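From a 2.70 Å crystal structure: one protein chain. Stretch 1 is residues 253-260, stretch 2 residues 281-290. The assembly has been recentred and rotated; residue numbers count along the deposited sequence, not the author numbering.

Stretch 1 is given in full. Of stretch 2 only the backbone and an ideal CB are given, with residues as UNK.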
# COMPACT_ATOMS: atom_id res chain seq x y z
N GLY D 253 4.62 -0.97 8.99
CA GLY D 253 4.55 -1.00 10.44
C GLY D 253 3.73 -2.14 11.00
O GLY D 253 3.74 -2.38 12.21
N GLU D 254 2.98 -2.83 10.14
CA GLU D 254 2.14 -3.94 10.58
C GLU D 254 2.73 -5.33 10.36
O GLU D 254 2.15 -6.33 10.80
CB GLU D 254 0.78 -3.85 9.89
CG GLU D 254 -0.03 -2.63 10.31
CD GLU D 254 -1.27 -2.43 9.47
OE1 GLU D 254 -1.24 -2.75 8.27
OE2 GLU D 254 -2.29 -1.95 10.02
N GLY D 255 3.88 -5.42 9.69
CA GLY D 255 4.50 -6.71 9.42
C GLY D 255 3.66 -7.61 8.52
O GLY D 255 2.63 -7.19 8.01
N ARG D 256 4.11 -8.85 8.34
CA ARG D 256 3.36 -9.82 7.53
C ARG D 256 3.51 -11.25 8.05
O ARG D 256 4.51 -11.58 8.68
CB ARG D 256 3.79 -9.76 6.07
CG ARG D 256 3.13 -8.66 5.25
CD ARG D 256 3.51 -8.76 3.77
NE ARG D 256 4.76 -8.08 3.47
CZ ARG D 256 4.84 -6.84 3.00
NH1 ARG D 256 3.74 -6.14 2.77
NH2 ARG D 256 6.03 -6.29 2.76
N VAL D 257 2.52 -12.10 7.77
CA VAL D 257 2.61 -13.52 8.11
C VAL D 257 2.87 -14.33 6.85
O VAL D 257 2.01 -14.45 5.98
CB VAL D 257 1.34 -14.03 8.80
CG1 VAL D 257 1.44 -15.52 9.06
CG2 VAL D 257 1.10 -13.27 10.10
N MET D 258 4.07 -14.90 6.76
CA MET D 258 4.52 -15.57 5.54
C MET D 258 4.53 -17.09 5.67
O MET D 258 4.73 -17.64 6.75
CB MET D 258 5.92 -15.09 5.15
CG MET D 258 7.02 -15.56 6.10
SD MET D 258 8.67 -15.43 5.38
CE MET D 258 9.69 -15.79 6.81
N ILE D 259 4.31 -17.77 4.55
CA ILE D 259 4.52 -19.20 4.47
C ILE D 259 5.97 -19.46 4.08
O ILE D 259 6.46 -18.91 3.09
CB ILE D 259 3.59 -19.87 3.45
CG1 ILE D 259 2.13 -19.60 3.82
CG2 ILE D 259 3.84 -21.37 3.39
CD1 ILE D 259 1.14 -20.21 2.87
N CYS D 260 6.67 -20.28 4.87
CA CYS D 260 8.07 -20.56 4.62
C CYS D 260 8.44 -22.00 4.98
O CYS D 260 7.61 -22.76 5.47
CB CYS D 260 8.95 -19.58 5.39
SG CYS D 260 8.72 -19.63 7.18
N UNK D 281 -2.11 -10.64 -0.85
CA UNK D 281 -2.63 -10.93 0.48
C UNK D 281 -2.34 -9.91 1.56
O UNK D 281 -3.05 -9.87 2.57
CB UNK D 281 -2.08 -12.28 0.94
N UNK D 282 -1.33 -9.07 1.37
CA UNK D 282 -1.08 -7.98 2.29
C UNK D 282 -0.88 -8.40 3.74
O UNK D 282 0.01 -9.19 4.06
CB UNK D 282 -2.24 -6.99 2.21
N UNK D 283 -1.72 -7.86 4.62
CA UNK D 283 -1.64 -8.14 6.05
C UNK D 283 -2.47 -9.35 6.47
O UNK D 283 -2.59 -9.64 7.66
CB UNK D 283 -2.09 -6.91 6.84
N UNK D 284 -3.07 -10.04 5.50
CA UNK D 284 -3.87 -11.23 5.79
C UNK D 284 -3.04 -12.29 6.51
O UNK D 284 -1.84 -12.44 6.23
CB UNK D 284 -4.45 -11.81 4.50
N UNK D 285 -3.66 -13.00 7.43
CA UNK D 285 -2.98 -14.09 8.12
C UNK D 285 -2.90 -15.31 7.23
O UNK D 285 -3.84 -15.60 6.49
CB UNK D 285 -3.69 -14.44 9.43
N UNK D 286 -1.78 -16.02 7.26
CA UNK D 286 -1.66 -17.26 6.51
C UNK D 286 -1.34 -18.40 7.46
O UNK D 286 -0.25 -18.45 8.03
CB UNK D 286 -0.59 -17.14 5.43
N UNK D 287 -2.28 -19.33 7.63
CA UNK D 287 -2.08 -20.40 8.60
C UNK D 287 -2.60 -21.75 8.12
O UNK D 287 -3.32 -21.82 7.13
CB UNK D 287 -2.76 -20.03 9.92
N UNK D 288 -2.22 -22.80 8.83
CA UNK D 288 -2.69 -24.16 8.57
C UNK D 288 -2.39 -24.60 7.14
O UNK D 288 -3.24 -25.17 6.46
CB UNK D 288 -4.19 -24.26 8.84
N UNK D 289 -1.17 -24.32 6.70
CA UNK D 289 -0.76 -24.61 5.33
C UNK D 289 -0.44 -26.09 5.13
O UNK D 289 0.31 -26.69 5.91
CB UNK D 289 0.46 -23.76 4.96
N UNK D 290 -1.01 -26.67 4.08
CA UNK D 290 -0.72 -28.05 3.70
C UNK D 290 -0.54 -28.12 2.18
O UNK D 290 -0.88 -27.18 1.47
CB UNK D 290 -1.83 -28.99 4.16

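Position 281 has a phi of 109°, a positive value that by itself favours glycine, and nothing of the first stretch lies within 5.5 Å of its ideal CB. The residue is Gly281, which opens a type II' turn. Position 282 also has a positive phi, with phi/psi of 56/-122°, and its CB would point away from stretch 1; glycine is again the natural choice, and Gly282 is found. Its backbone still makes contact, the carbonyl O lying 3.4 Å from Arg256 CG.

At position 283 the CA-to-CB bond points sideways, with the ideal CB 4.5 Å from Glu254 OE1 and 4.9 Å from Gly255 O. The nearby carboxylate would suit a basic or hydroxyl side chain, but a small or branched one also has room. The residue is Thr283, in the p rotamer; it brings its methyl rather than its hydroxyl to the acid, CG2 lying 3.4 Å from Glu254 OE1.

Position 284 points away and closes the turn, so stretch 1 sets little demand; a small polar residue could serve the turn itself. Ser284 does so: its N and OG both donate to Gly281 O, at 2.9 Å and 2.8 Å. Position 285 also points away, its ideal CB 5.0 Å from Val257 CG2. Its phi/psi of -77/141° would admit many residues, and the deposited one is Gly285, whose CA lies 4.4 Å from Val257 CB.

Position 286 faces stretch 1 squarely. Its ideal CB is 3.8 Å from Val257 O and 4.0 Å from Ile259 CG1, so an aliphatic residue could pack here, while a longer side chain with a donor could also use the carbonyl. Arg286 combines both possibilities. Its CB lies against the isoleucine, 4.0 Å from Ile259 CG1, and the chain runs on so that NE donates a weak hydrogen bond to Val257 O, at 3.1 Å and with an N-H...O angle of 124°. The carbonyl sits at the guanidinium edge, near its plane.

Positions 287 and 288 make no contact with stretch 1. The first, pointing away, could take many side chains and is Ser287; the second has phi/psi of 57/45°, which glycine, asparagine or aspartate tolerate readily, yet is Gln288, hydrogen-bonded elsewhere in the structure.

At position 289 the CB turns toward stretch 1 again and meets a methyl, Ile259 CD1, at 4.2 Å. A small apolar residue suffices, and Ala289 makes this contact with its CB alone. Position 290 is out of reach and unconstrained by stretch 1; it is Lys290.

Stretch 2 281-290: GGTSGRSQAK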
# COMPACT_ATOMS: atom_id res chain seq x y z
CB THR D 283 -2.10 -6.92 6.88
OG1 THR D 283 -3.43 -6.54 6.48
CG2 THR D 283 -1.16 -5.75 6.68
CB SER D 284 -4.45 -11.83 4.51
OG SER D 284 -5.31 -10.91 3.85
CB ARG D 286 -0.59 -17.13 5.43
CG ARG D 286 -0.69 -15.84 4.61
CD ARG D 286 0.41 -15.75 3.56
NE ARG D 286 0.66 -14.37 3.16
CZ ARG D 286 0.10 -13.78 2.11
NH1 ARG D 286 -0.74 -14.45 1.34
NH2 ARG D 286 0.39 -12.51 1.83
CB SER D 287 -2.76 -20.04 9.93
OG SER D 287 -4.17 -20.03 9.80
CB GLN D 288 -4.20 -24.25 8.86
CG GLN D 288 -4.57 -23.86 10.28
CD GLN D 288 -6.04 -23.55 10.45
OE1 GLN D 288 -6.86 -23.88 9.59
NE2 GLN D 288 -6.39 -22.91 11.56
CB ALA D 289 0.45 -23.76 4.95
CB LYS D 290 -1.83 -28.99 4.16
CG LYS D 290 -2.03 -29.02 5.67
CD LYS D 290 -3.03 -30.08 6.08
CE LYS D 290 -3.38 -29.95 7.56
NZ LYS D 290 -2.18 -30.03 8.43
O HOH W 1 0.52 -11.30 6.30
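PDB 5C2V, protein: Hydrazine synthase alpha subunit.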